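Local coordinates for ABC transporter, periplasmic substrate-binding protein (Thermotoga maritima, PDB 2HPG) that probably captures a small ligand in the periplasm for uptake by a tripartite ATP-independent (TRAP) transporter, as a family 7 solute-binding protein, at residues E125-W137 against I228-S240. Sequence-based numbering, arbitrary orientation.
Sequences EQRFGIKVLSFYW and INFEIVSADWFNS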
loop_
_atom_site.group_PDB
_atom_site.type_symbol
_atom_site.label_atom_id
_atom_site.label_comp_id
_atom_site.label_asym_id
_atom_site.label_seq_id
_atom_site.Cartn_x
_atom_site.Cartn_y
_atom_site.Cartn_z
ATOM N N GLU A 125 -2.739 -4.795 -18.612
ATOM C CA GLU A 125 -2.975 -6.138 -19.103
ATOM C C GLU A 125 -2.423 -6.337 -20.519
ATOM O O GLU A 125 -1.633 -7.257 -20.753
ATOM C CB GLU A 125 -4.470 -6.426 -19.060
ATOM C CG GLU A 125 -4.856 -7.868 -19.336
ATOM C CD GLU A 125 -6.171 -8.236 -18.683
ATOM O OE1 GLU A 125 -6.923 -7.299 -18.292
ATOM O OE2 GLU A 125 -6.460 -9.453 -18.545
ATOM N N GLN A 126 -2.826 -5.470 -21.446
ATOM C CA GLN A 126 -2.439 -5.591 -22.857
ATOM C C GLN A 126 -0.969 -5.291 -23.114
ATOM O O GLN A 126 -0.278 -6.090 -23.743
ATOM C CB GLN A 126 -3.308 -4.690 -23.745
ATOM C CG GLN A 126 -4.763 -5.108 -23.766
ATOM C CD GLN A 126 -5.646 -4.255 -24.688
ATOM O OE1 GLN A 126 -5.286 -3.134 -25.081
ATOM N NE2 GLN A 126 -6.820 -4.789 -25.024
ATOM N N ARG A 127 -0.483 -4.146 -22.653
ATOM C CA ARG A 127 0.907 -3.775 -22.900
ATOM C C ARG A 127 1.913 -4.547 -22.057
ATOM O O ARG A 127 3.042 -4.766 -22.503
ATOM C CB ARG A 127 1.125 -2.276 -22.682
ATOM C CG ARG A 127 0.454 -1.412 -23.735
ATOM C CD ARG A 127 0.516 0.078 -23.394
ATOM N NE ARG A 127 1.832 0.658 -23.671
ATOM C CZ ARG A 127 2.273 1.037 -24.877
ATOM N NH1 ARG A 127 1.520 0.894 -25.981
ATOM N NH2 ARG A 127 3.494 1.561 -24.990
ATOM N N PHE A 128 1.529 -4.938 -20.841
ATOM C CA PHE A 128 2.486 -5.505 -19.888
ATOM C C PHE A 128 2.130 -6.885 -19.341
ATOM O O PHE A 128 2.926 -7.466 -18.608
ATOM C CB PHE A 128 2.706 -4.529 -18.720
ATOM C CG PHE A 128 3.130 -3.142 -19.161
ATOM C CD1 PHE A 128 4.477 -2.849 -19.395
ATOM C CD2 PHE A 128 2.188 -2.141 -19.361
ATOM C CE1 PHE A 128 4.876 -1.573 -19.813
ATOM C CE2 PHE A 128 2.576 -0.865 -19.780
ATOM C CZ PHE A 128 3.922 -0.582 -20.001
ATOM N N GLY A 129 0.966 -7.426 -19.679
ATOM C CA GLY A 129 0.581 -8.743 -19.172
ATOM C C GLY A 129 0.228 -8.808 -17.692
ATOM O O GLY A 129 0.152 -9.905 -17.117
ATOM N N ILE A 130 -0.012 -7.646 -17.075
ATOM C CA ILE A 130 -0.335 -7.571 -15.644
ATOM C C ILE A 130 -1.840 -7.485 -15.451
ATOM O O ILE A 130 -2.474 -6.563 -15.941
ATOM C CB ILE A 130 0.294 -6.332 -14.985
ATOM C CG1 ILE A 130 1.822 -6.382 -15.091
ATOM C CG2 ILE A 130 -0.147 -6.214 -13.504
ATOM C CD1 ILE A 130 2.495 -5.031 -14.855
ATOM N N LYS A 131 -2.399 -8.449 -14.735
ATOM C CA LYS A 131 -3.797 -8.430 -14.355
ATOM C C LYS A 131 -3.907 -7.996 -12.882
ATOM O O LYS A 131 -3.344 -8.646 -11.989
ATOM C CB LYS A 131 -4.403 -9.824 -14.548
ATOM C CG LYS A 131 -5.797 -10.049 -13.986
ATOM C CD LYS A 131 -6.822 -9.178 -14.688
ATOM C CE LYS A 131 -8.175 -9.304 -14.045
ATOM N NZ LYS A 131 -9.183 -8.473 -14.755
ATOM N N VAL A 132 -4.622 -6.899 -12.640
ATOM C CA VAL A 132 -4.979 -6.480 -11.279
ATOM C C VAL A 132 -6.236 -7.234 -10.816
ATOM O O VAL A 132 -7.300 -7.090 -11.413
ATOM C CB VAL A 132 -5.190 -4.934 -11.229
ATOM C CG1 VAL A 132 -5.606 -4.458 -9.838
ATOM C CG2 VAL A 132 -3.932 -4.216 -11.670
ATOM N N LEU A 133 -6.114 -8.068 -9.788
ATOM C CA LEU A 133 -7.267 -8.772 -9.249
ATOM C C LEU A 133 -8.027 -7.901 -8.248
ATOM O O LEU A 133 -9.244 -8.059 -8.055
ATOM C CB LEU A 133 -6.832 -10.043 -8.524
ATOM C CG LEU A 133 -6.290 -11.212 -9.331
ATOM C CD1 LEU A 133 -5.816 -12.254 -8.345
ATOM C CD2 LEU A 133 -7.365 -11.790 -10.234
ATOM N N SER A 134 -7.293 -7.012 -7.581
ATOM C CA SER A 134 -7.881 -6.148 -6.570
ATOM C C SER A 134 -6.929 -5.053 -6.113
ATOM O O SER A 134 -5.704 -5.245 -6.119
ATOM C CB SER A 134 -8.320 -6.976 -5.360
ATOM O OG SER A 134 -8.925 -6.148 -4.379
ATOM N N PHE A 135 -7.504 -3.908 -5.732
ATOM C CA PHE A 135 -6.779 -2.899 -4.951
ATOM C C PHE A 135 -7.543 -2.430 -3.706
ATOM O O PHE A 135 -7.315 -1.327 -3.229
ATOM C CB PHE A 135 -6.317 -1.714 -5.829
ATOM C CG PHE A 135 -7.437 -0.957 -6.516
ATOM C CD1 PHE A 135 -8.114 0.084 -5.858
ATOM C CD2 PHE A 135 -7.781 -1.249 -7.839
ATOM C CE1 PHE A 135 -9.124 0.787 -6.487
ATOM C CE2 PHE A 135 -8.815 -0.547 -8.490
ATOM C CZ PHE A 135 -9.488 0.474 -7.810
ATOM N N TYR A 136 -8.419 -3.279 -3.163
ATOM C CA TYR A 136 -9.118 -3.008 -1.912
ATOM C C TYR A 136 -8.359 -3.548 -0.709
ATOM O O TYR A 136 -8.962 -4.064 0.250
ATOM C CB TYR A 136 -10.494 -3.663 -1.925
ATOM C CG TYR A 136 -11.442 -3.188 -3.013
ATOM C CD1 TYR A 136 -11.222 -2.028 -3.733
ATOM C CD2 TYR A 136 -12.608 -3.900 -3.278
ATOM C CE1 TYR A 136 -12.108 -1.626 -4.715
ATOM C CE2 TYR A 136 -13.492 -3.493 -4.251
ATOM C CZ TYR A 136 -13.244 -2.373 -4.963
ATOM O OH TYR A 136 -14.156 -2.006 -5.937
ATOM N N TRP A 137 -7.036 -3.414 -0.754
ATOM C CA TRP A 137 -6.154 -3.955 0.273
ATOM C C TRP A 137 -5.393 -2.772 0.802
ATOM O O TRP A 137 -4.579 -2.191 0.100
ATOM C CB TRP A 137 -5.218 -5.015 -0.324
ATOM C CG TRP A 137 -5.949 -6.292 -0.592
ATOM C CD1 TRP A 137 -6.847 -6.530 -1.591
ATOM C CD2 TRP A 137 -5.874 -7.497 0.177
ATOM N NE1 TRP A 137 -7.348 -7.804 -1.477
ATOM C CE2 TRP A 137 -6.755 -8.421 -0.405
ATOM C CE3 TRP A 137 -5.148 -7.880 1.308
ATOM C CZ2 TRP A 137 -6.924 -9.721 0.105
ATOM C CZ3 TRP A 137 -5.317 -9.164 1.809
ATOM C CH2 TRP A 137 -6.193 -10.066 1.205
ATOM N N ILE A 228 -2.284 1.781 -0.323
ATOM C CA ILE A 228 -3.197 0.966 -1.088
ATOM C C ILE A 228 -2.362 -0.063 -1.827
ATOM O O ILE A 228 -1.527 0.289 -2.661
ATOM C CB ILE A 228 -3.958 1.813 -2.126
ATOM C CG1 ILE A 228 -4.738 2.946 -1.442
ATOM C CG2 ILE A 228 -4.911 0.928 -2.933
ATOM C CD1 ILE A 228 -5.143 4.060 -2.445
ATOM N N ASN A 229 -2.582 -1.328 -1.525
ATOM C CA ASN A 229 -1.869 -2.383 -2.230
ATOM C C ASN A 229 -2.658 -2.859 -3.432
ATOM O O ASN A 229 -3.904 -2.876 -3.419
ATOM C CB ASN A 229 -1.550 -3.545 -1.301
ATOM C CG ASN A 229 -0.452 -3.212 -0.304
ATOM O OD1 ASN A 229 -0.698 -3.099 0.895
ATOM N ND2 ASN A 229 0.766 -3.027 -0.808
ATOM N N PHE A 230 -1.918 -3.239 -4.473
ATOM C CA PHE A 230 -2.488 -3.815 -5.684
ATOM C C PHE A 230 -2.110 -5.277 -5.763
ATOM O O PHE A 230 -0.966 -5.632 -5.554
ATOM C CB PHE A 230 -1.959 -3.079 -6.904
ATOM C CG PHE A 230 -2.666 -1.806 -7.177
ATOM C CD1 PHE A 230 -3.419 -1.660 -8.325
ATOM C CD2 PHE A 230 -2.620 -0.759 -6.265
ATOM C CE1 PHE A 230 -4.085 -0.485 -8.569
ATOM C CE2 PHE A 230 -3.296 0.412 -6.509
ATOM C CZ PHE A 230 -4.022 0.544 -7.673
ATOM N N GLU A 231 -3.088 -6.125 -6.052
ATOM C CA GLU A 231 -2.896 -7.566 -6.035
ATOM C C GLU A 231 -2.917 -8.030 -7.480
ATOM O O GLU A 231 -3.937 -7.916 -8.153
ATOM C CB GLU A 231 -3.998 -8.228 -5.204
ATOM C CG GLU A 231 -4.201 -7.601 -3.824
ATOM C CD GLU A 231 -2.937 -7.591 -2.983
ATOM O OE1 GLU A 231 -2.205 -8.583 -3.081
ATOM O OE2 GLU A 231 -2.682 -6.596 -2.233
ATOM N N ILE A 232 -1.765 -8.487 -7.972
ATOM C CA ILE A 232 -1.602 -8.777 -9.394
ATOM C C ILE A 232 -1.314 -10.250 -9.662
ATOM O O ILE A 232 -0.766 -10.944 -8.805
ATOM C CB ILE A 232 -0.507 -7.882 -10.049
ATOM C CG1 ILE A 232 0.890 -8.184 -9.483
ATOM C CG2 ILE A 232 -0.849 -6.406 -9.853
ATOM C CD1 ILE A 232 2.020 -7.469 -10.207
ATOM N N VAL A 233 -1.744 -10.713 -10.838
ATOM C CA VAL A 233 -1.369 -12.017 -11.397
ATOM C C VAL A 233 -1.044 -11.864 -12.888
ATOM O O VAL A 233 -1.291 -10.814 -13.477
ATOM C CB VAL A 233 -2.469 -13.111 -11.242
ATOM C CG1 VAL A 233 -2.684 -13.494 -9.778
ATOM C CG2 VAL A 233 -3.802 -12.698 -11.911
ATOM N N SER A 234 -0.462 -12.907 -13.482
ATOM C CA SER A 234 -0.239 -12.958 -14.925
ATOM C C SER A 234 -1.560 -12.911 -15.667
ATOM O O SER A 234 -2.454 -13.713 -15.389
ATOM C CB SER A 234 0.484 -14.252 -15.322
ATOM O OG SER A 234 0.532 -14.366 -16.728
ATOM N N ALA A 235 -1.679 -11.984 -16.619
ATOM C CA ALA A 235 -2.883 -11.905 -17.458
ATOM C C ALA A 235 -3.059 -13.191 -18.270
ATOM O O ALA A 235 -4.183 -13.699 -18.393
ATOM C CB ALA A 235 -2.817 -10.694 -18.374
ATOM N N ASP A 236 -1.951 -13.723 -18.798
ATOM C CA ASP A 236 -1.961 -14.977 -19.576
ATOM C C ASP A 236 -2.486 -16.147 -18.765
ATOM O O ASP A 236 -3.338 -16.877 -19.233
ATOM C CB ASP A 236 -0.565 -15.332 -20.088
ATOM C CG ASP A 236 -0.105 -14.427 -21.215
ATOM O OD1 ASP A 236 -0.957 -13.863 -21.948
ATOM O OD2 ASP A 236 1.129 -14.279 -21.362
ATOM N N TRP A 237 -1.978 -16.315 -17.550
ATOM C CA TRP A 237 -2.482 -17.341 -16.648
ATOM C C TRP A 237 -3.946 -17.129 -16.257
ATOM O O TRP A 237 -4.753 -18.054 -16.302
ATOM C CB TRP A 237 -1.642 -17.389 -15.364
ATOM C CG TRP A 237 -2.141 -18.412 -14.420
ATOM C CD1 TRP A 237 -1.912 -19.746 -14.485
ATOM C CD2 TRP A 237 -3.001 -18.205 -13.285
ATOM N NE1 TRP A 237 -2.567 -20.391 -13.460
ATOM C CE2 TRP A 237 -3.237 -19.466 -12.707
ATOM C CE3 TRP A 237 -3.598 -17.078 -12.710
ATOM C CZ2 TRP A 237 -4.033 -19.638 -11.574
ATOM C CZ3 TRP A 237 -4.399 -17.250 -11.582
ATOM C CH2 TRP A 237 -4.607 -18.522 -11.029
ATOM N N PHE A 238 -4.280 -15.922 -15.817
ATOM C CA PHE A 238 -5.650 -15.639 -15.398
ATOM C C PHE A 238 -6.626 -15.982 -16.526
ATOM O O PHE A 238 -7.623 -16.663 -16.301
ATOM C CB PHE A 238 -5.801 -14.169 -14.995
ATOM C CG PHE A 238 -7.097 -13.863 -14.317
ATOM C CD1 PHE A 238 -7.373 -14.392 -13.062
ATOM C CD2 PHE A 238 -8.047 -13.049 -14.928
ATOM C CE1 PHE A 238 -8.576 -14.108 -12.420
ATOM C CE2 PHE A 238 -9.253 -12.758 -14.294
ATOM C CZ PHE A 238 -9.516 -13.287 -13.043
ATOM N N ASN A 239 -6.300 -15.525 -17.735
ATOM C CA ASN A 239 -7.123 -15.760 -18.931
ATOM C C ASN A 239 -7.224 -17.242 -19.325
ATOM O O ASN A 239 -8.183 -17.649 -19.976
ATOM C CB ASN A 239 -6.580 -14.951 -20.122
ATOM C CG ASN A 239 -6.754 -13.436 -19.951
ATOM O OD1 ASN A 239 -7.525 -12.969 -19.114
ATOM N ND2 ASN A 239 -6.031 -12.667 -20.764
ATOM N N SER A 240 -6.244 -18.044 -18.913
ATOM C CA SER A 240 -6.276 -19.487 -19.148
ATOM C C SER A 240 -7.309 -20.201 -18.284
ATOM O O SER A 240 -7.636 -21.363 -18.536
ATOM C CB SER A 240 -4.902 -20.099 -18.875
ATOM O OG SER A 240 -4.759 -20.460 -17.505
HETATM O O HOH W 1 0.739 -12.462 -18.582
#
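Two antiparallel strands, 130-137 and 228-234, pair edge to edge inside the mixed sheet of this periplasmic binding protein, and the contact runs on into helix 235-240 at one end. K131 and V233 exchange backbone hydrogen bonds in both directions. Beyond the V132-I232 pair the register shifts by one in a classic beta bulge: L133 and S134 both face E231, L133 N donating to E231 O at 2.7 Å and E231 N to S134 O. On the face that carries V132, I232 and F230, CB of F135 sits over the centre of the F230 ring, 3.5 Å from its centroid and 4° off the normal. The backbone puts CB there; with CG between the backbone N and the carbonyl carbon (chi1 60°), the F135 ring lies nearly parallel to that of F230, planes at 20°, but slid so far that the two barely overlap. V132 CG1 comes to 3.9 Å from F230 CD1. An alanine in place of F230 would probably leave F135 CB and V132 CG1 facing a gap and let the F135 ring shift. Across the sheet, E231 bends at chi2 and lays CG over one face of the W137 indole, 3.6 Å from CD1. K131 CE comes to 3.6 Å from F238 CE2, and L133 CD2 also meets that ring. Where the helix starts, A235 N donates to G129 O from above the carbonyl plane, S234 OG caps it by accepting from W237 N, and one water bridges G129 O and D236 N. The face of V132, I232 and F230 is thus apolar where it meets strand 130-137, while that of K131, S134, E231 and W137 mixes hydrocarbon contacts with polar groups: K131, S134 and W137 find partners on helix 243-278 (a salt bridge to E250, D254 and the M253 backbone).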